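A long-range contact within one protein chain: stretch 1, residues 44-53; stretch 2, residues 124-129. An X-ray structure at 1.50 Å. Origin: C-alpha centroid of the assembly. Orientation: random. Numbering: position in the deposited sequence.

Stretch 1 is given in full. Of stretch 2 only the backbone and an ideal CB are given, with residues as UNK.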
# COMPACT_ATOMS: atom_id res chain seq x y z
N SER A 44 -6.00 -4.93 -4.75
CA SER A 44 -4.66 -4.38 -4.80
C SER A 44 -3.58 -5.45 -4.95
O SER A 44 -2.64 -5.26 -5.73
CB SER A 44 -4.38 -3.53 -3.57
OG SER A 44 -5.26 -2.42 -3.55
N ILE A 45 -3.73 -6.56 -4.23
CA ILE A 45 -2.76 -7.66 -4.31
C ILE A 45 -2.77 -8.29 -5.71
O ILE A 45 -1.72 -8.46 -6.33
CB ILE A 45 -3.03 -8.75 -3.25
CG1 ILE A 45 -2.83 -8.19 -1.83
CG2 ILE A 45 -2.15 -9.98 -3.51
CD1 ILE A 45 -3.43 -9.05 -0.72
N GLU A 46 -3.96 -8.60 -6.22
CA GLU A 46 -4.03 -9.21 -7.55
C GLU A 46 -3.57 -8.26 -8.65
O GLU A 46 -3.11 -8.70 -9.71
CB GLU A 46 -5.44 -9.76 -7.85
CG GLU A 46 -5.88 -10.91 -6.94
CD GLU A 46 -4.98 -12.15 -6.99
OE1 GLU A 46 -4.20 -12.31 -7.95
OE2 GLU A 46 -5.04 -12.97 -6.05
N THR A 47 -3.66 -6.95 -8.39
CA THR A 47 -3.17 -5.96 -9.33
C THR A 47 -1.66 -6.08 -9.42
O THR A 47 -1.13 -6.16 -10.52
CB THR A 47 -3.60 -4.53 -8.94
OG1 THR A 47 -5.03 -4.43 -9.03
CG2 THR A 47 -3.00 -3.48 -9.88
N PHE A 48 -0.96 -6.14 -8.28
CA PHE A 48 0.50 -6.26 -8.39
C PHE A 48 0.96 -7.62 -8.92
O PHE A 48 1.95 -7.69 -9.64
CB PHE A 48 1.28 -5.75 -7.16
CG PHE A 48 1.22 -6.64 -5.93
CD1 PHE A 48 1.80 -7.92 -5.92
CD2 PHE A 48 0.69 -6.15 -4.75
CE1 PHE A 48 1.79 -8.69 -4.76
CE2 PHE A 48 0.69 -6.91 -3.58
CZ PHE A 48 1.23 -8.19 -3.60
N LEU A 49 0.21 -8.68 -8.60
CA LEU A 49 0.53 -10.00 -9.15
C LEU A 49 0.31 -10.06 -10.65
O LEU A 49 1.13 -10.64 -11.38
CB LEU A 49 -0.26 -11.09 -8.44
CG LEU A 49 0.12 -11.28 -6.97
CD1 LEU A 49 -0.85 -12.26 -6.33
CD2 LEU A 49 1.56 -11.75 -6.82
N SER A 50 -0.77 -9.45 -11.13
CA SER A 50 -1.03 -9.42 -12.56
C SER A 50 0.03 -8.59 -13.28
O SER A 50 0.51 -8.98 -14.34
CB SER A 50 -2.42 -8.88 -12.85
OG SER A 50 -2.62 -8.79 -14.26
N PHE A 51 0.40 -7.45 -12.68
CA PHE A 51 1.43 -6.60 -13.24
C PHE A 51 2.75 -7.36 -13.38
O PHE A 51 3.38 -7.32 -14.44
CB PHE A 51 1.64 -5.33 -12.39
CG PHE A 51 2.73 -4.43 -12.91
CD1 PHE A 51 4.06 -4.59 -12.49
CD2 PHE A 51 2.43 -3.40 -13.81
CE1 PHE A 51 5.06 -3.75 -12.98
CE2 PHE A 51 3.43 -2.56 -14.29
CZ PHE A 51 4.75 -2.74 -13.87
N TYR A 52 3.13 -8.05 -12.31
CA TYR A 52 4.43 -8.73 -12.26
C TYR A 52 4.54 -9.81 -13.34
O TYR A 52 5.53 -9.85 -14.09
CB TYR A 52 4.73 -9.28 -10.85
CG TYR A 52 6.20 -9.60 -10.68
CD1 TYR A 52 6.72 -10.83 -11.11
CD2 TYR A 52 7.09 -8.66 -10.15
CE1 TYR A 52 8.07 -11.11 -11.00
CE2 TYR A 52 8.44 -8.95 -10.03
CZ TYR A 52 8.92 -10.17 -10.46
OH TYR A 52 10.27 -10.45 -10.36
N SER A 53 3.52 -10.65 -13.44
CA SER A 53 3.46 -11.72 -14.44
C SER A 53 3.44 -11.18 -15.87
O SER A 53 4.10 -11.73 -16.76
CB SER A 53 2.25 -12.63 -14.21
OG SER A 53 2.55 -13.65 -13.27
N UNK A 124 14.14 -7.83 -3.21
CA UNK A 124 12.73 -8.19 -3.23
C UNK A 124 12.11 -7.94 -4.60
O UNK A 124 12.41 -6.93 -5.24
CB UNK A 124 11.97 -7.41 -2.16
N UNK A 125 11.25 -8.86 -5.03
CA UNK A 125 10.59 -8.73 -6.32
C UNK A 125 9.41 -7.76 -6.25
O UNK A 125 9.15 -7.01 -7.20
CB UNK A 125 10.12 -10.10 -6.81
N UNK A 126 8.69 -7.79 -5.13
CA UNK A 126 7.57 -6.87 -4.89
C UNK A 126 7.68 -6.29 -3.50
O UNK A 126 7.88 -7.02 -2.53
CB UNK A 126 6.22 -7.58 -5.07
N UNK A 127 7.56 -4.97 -3.42
CA UNK A 127 7.43 -4.27 -2.15
C UNK A 127 6.07 -3.58 -2.18
O UNK A 127 5.76 -2.84 -3.11
CB UNK A 127 8.57 -3.28 -1.92
N UNK A 128 5.24 -3.85 -1.18
CA UNK A 128 3.85 -3.39 -1.16
C UNK A 128 3.66 -2.40 -0.02
O UNK A 128 4.06 -2.66 1.12
CB UNK A 128 2.88 -4.57 -1.02
N UNK A 129 3.09 -1.24 -0.33
CA UNK A 129 2.80 -0.24 0.70
C UNK A 129 1.33 0.12 0.57
O UNK A 129 0.95 1.04 -0.18
CB UNK A 129 3.69 1.00 0.56

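Residues 44-53 form a continuous helix, and the strand of stretch 2 runs nearly antiparallel to it, at 155° with the axes 10.5 Å apart at their closest. That spacing leaves room for one layer of side chains, supplied on the helix chiefly by Ser 44, Phe 48 and Tyr 52, one turn apart.

At position 124 the backbone is extended, and the ideal CB has nothing of the helix within 5.5 Å. Stretch 1 therefore sets no preference here, and many side chains would fit. The residue is Gln 124, which makes no contact with the helix.

Position 125 differs. Its phi/psi of -79/-37 breaks the extended course as the chain turns a corner, and its CB points toward the helix, 3.6 Å from Tyr 52 OH. A phenolic hydroxyl so near favors a small or polar side chain, such as Ser, Asn or Asp. The deposited residue is Asp 125, whose CG lies 3.2 Å from Tyr 52 OH. The carboxylate does not hydrogen-bond to the hydroxyl, because the angles are poor; both groups find hydrogen-bonding partners elsewhere in the structure.

At position 126 the chain is extended again and the CB points toward the helix, 4.5 Å from Phe 48 CD1 and 5.3 Å from Tyr 52 CD2. Two aromatic rings and, farther off, the CD2 methyl of Leu 49 offer an apolar setting, suited to Val, Leu, Ile or Met. Ile 126 CD1 packs tightly against Phe 48 CD1 at 3.3 Å and also approaches Leu 49 CD2, at 4.3 Å, while CG1 is 3.9 Å from Tyr 52 CD2. The CG2 methyl sits over one face of the Phe 48 ring, 3.9 Å from its centroid, in a CH-pi contact.

Strand alternation turns the CB of 127 away from the helix, so stretch 1 leaves its identity open, though beta-branched residues suit a strand. It is Ile 127, with no contact across the interface.

Position 128 points toward the helix again, its CB 4.1 Å from Phe 48 CE2, with Ser 44 and Ile 45 farther along. Leu would pack on Phe 48, but to reach Ser 44 as well takes a longer side chain, such as Met or Phe. Phe 128 does so with chi1 in t: the edge of Phe 48 meets its face, with centroids 4.7 Å apart and planes at 66°. Farther out, Phe 128 CE2 touches Ile 45 CG1 at 3.9 Å, and CZ reaches Ser 44 CB at 3.8 Å, near the ring plane.

At 129 no helix atom comes within 5.5 Å of the CB, so stretch 1 sets no preference; it is Ile 129.

Stretch 2, residues 124-129: QDIIFI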
# COMPACT_ATOMS: atom_id res chain seq x y z
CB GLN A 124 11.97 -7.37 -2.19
CG GLN A 124 12.49 -7.56 -0.77
CD GLN A 124 12.25 -8.97 -0.26
OE1 GLN A 124 11.11 -9.38 -0.03
NE2 GLN A 124 13.34 -9.72 -0.06
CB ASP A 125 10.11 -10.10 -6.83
CG ASP A 125 11.25 -10.95 -7.40
OD1 ASP A 125 12.36 -10.44 -7.65
OD2 ASP A 125 11.00 -12.16 -7.60
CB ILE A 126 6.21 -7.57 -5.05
CG1 ILE A 126 6.10 -8.22 -6.44
CG2 ILE A 126 5.06 -6.60 -4.78
CD1 ILE A 126 4.85 -9.04 -6.66
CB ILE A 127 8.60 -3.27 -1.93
CG1 ILE A 127 9.94 -4.01 -2.00
CG2 ILE A 127 8.42 -2.53 -0.62
CD1 ILE A 127 11.17 -3.11 -1.94
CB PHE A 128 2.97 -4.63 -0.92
CG PHE A 128 1.48 -4.43 -1.14
CD1 PHE A 128 0.97 -3.59 -2.14
CD2 PHE A 128 0.57 -5.17 -0.37
CE1 PHE A 128 -0.40 -3.49 -2.35
CE2 PHE A 128 -0.78 -5.07 -0.58
CZ PHE A 128 -1.27 -4.23 -1.57
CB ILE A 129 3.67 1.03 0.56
CG1 ILE A 129 5.16 0.69 0.34
CG2 ILE A 129 3.49 1.91 1.78
CD1 ILE A 129 6.05 1.92 0.17
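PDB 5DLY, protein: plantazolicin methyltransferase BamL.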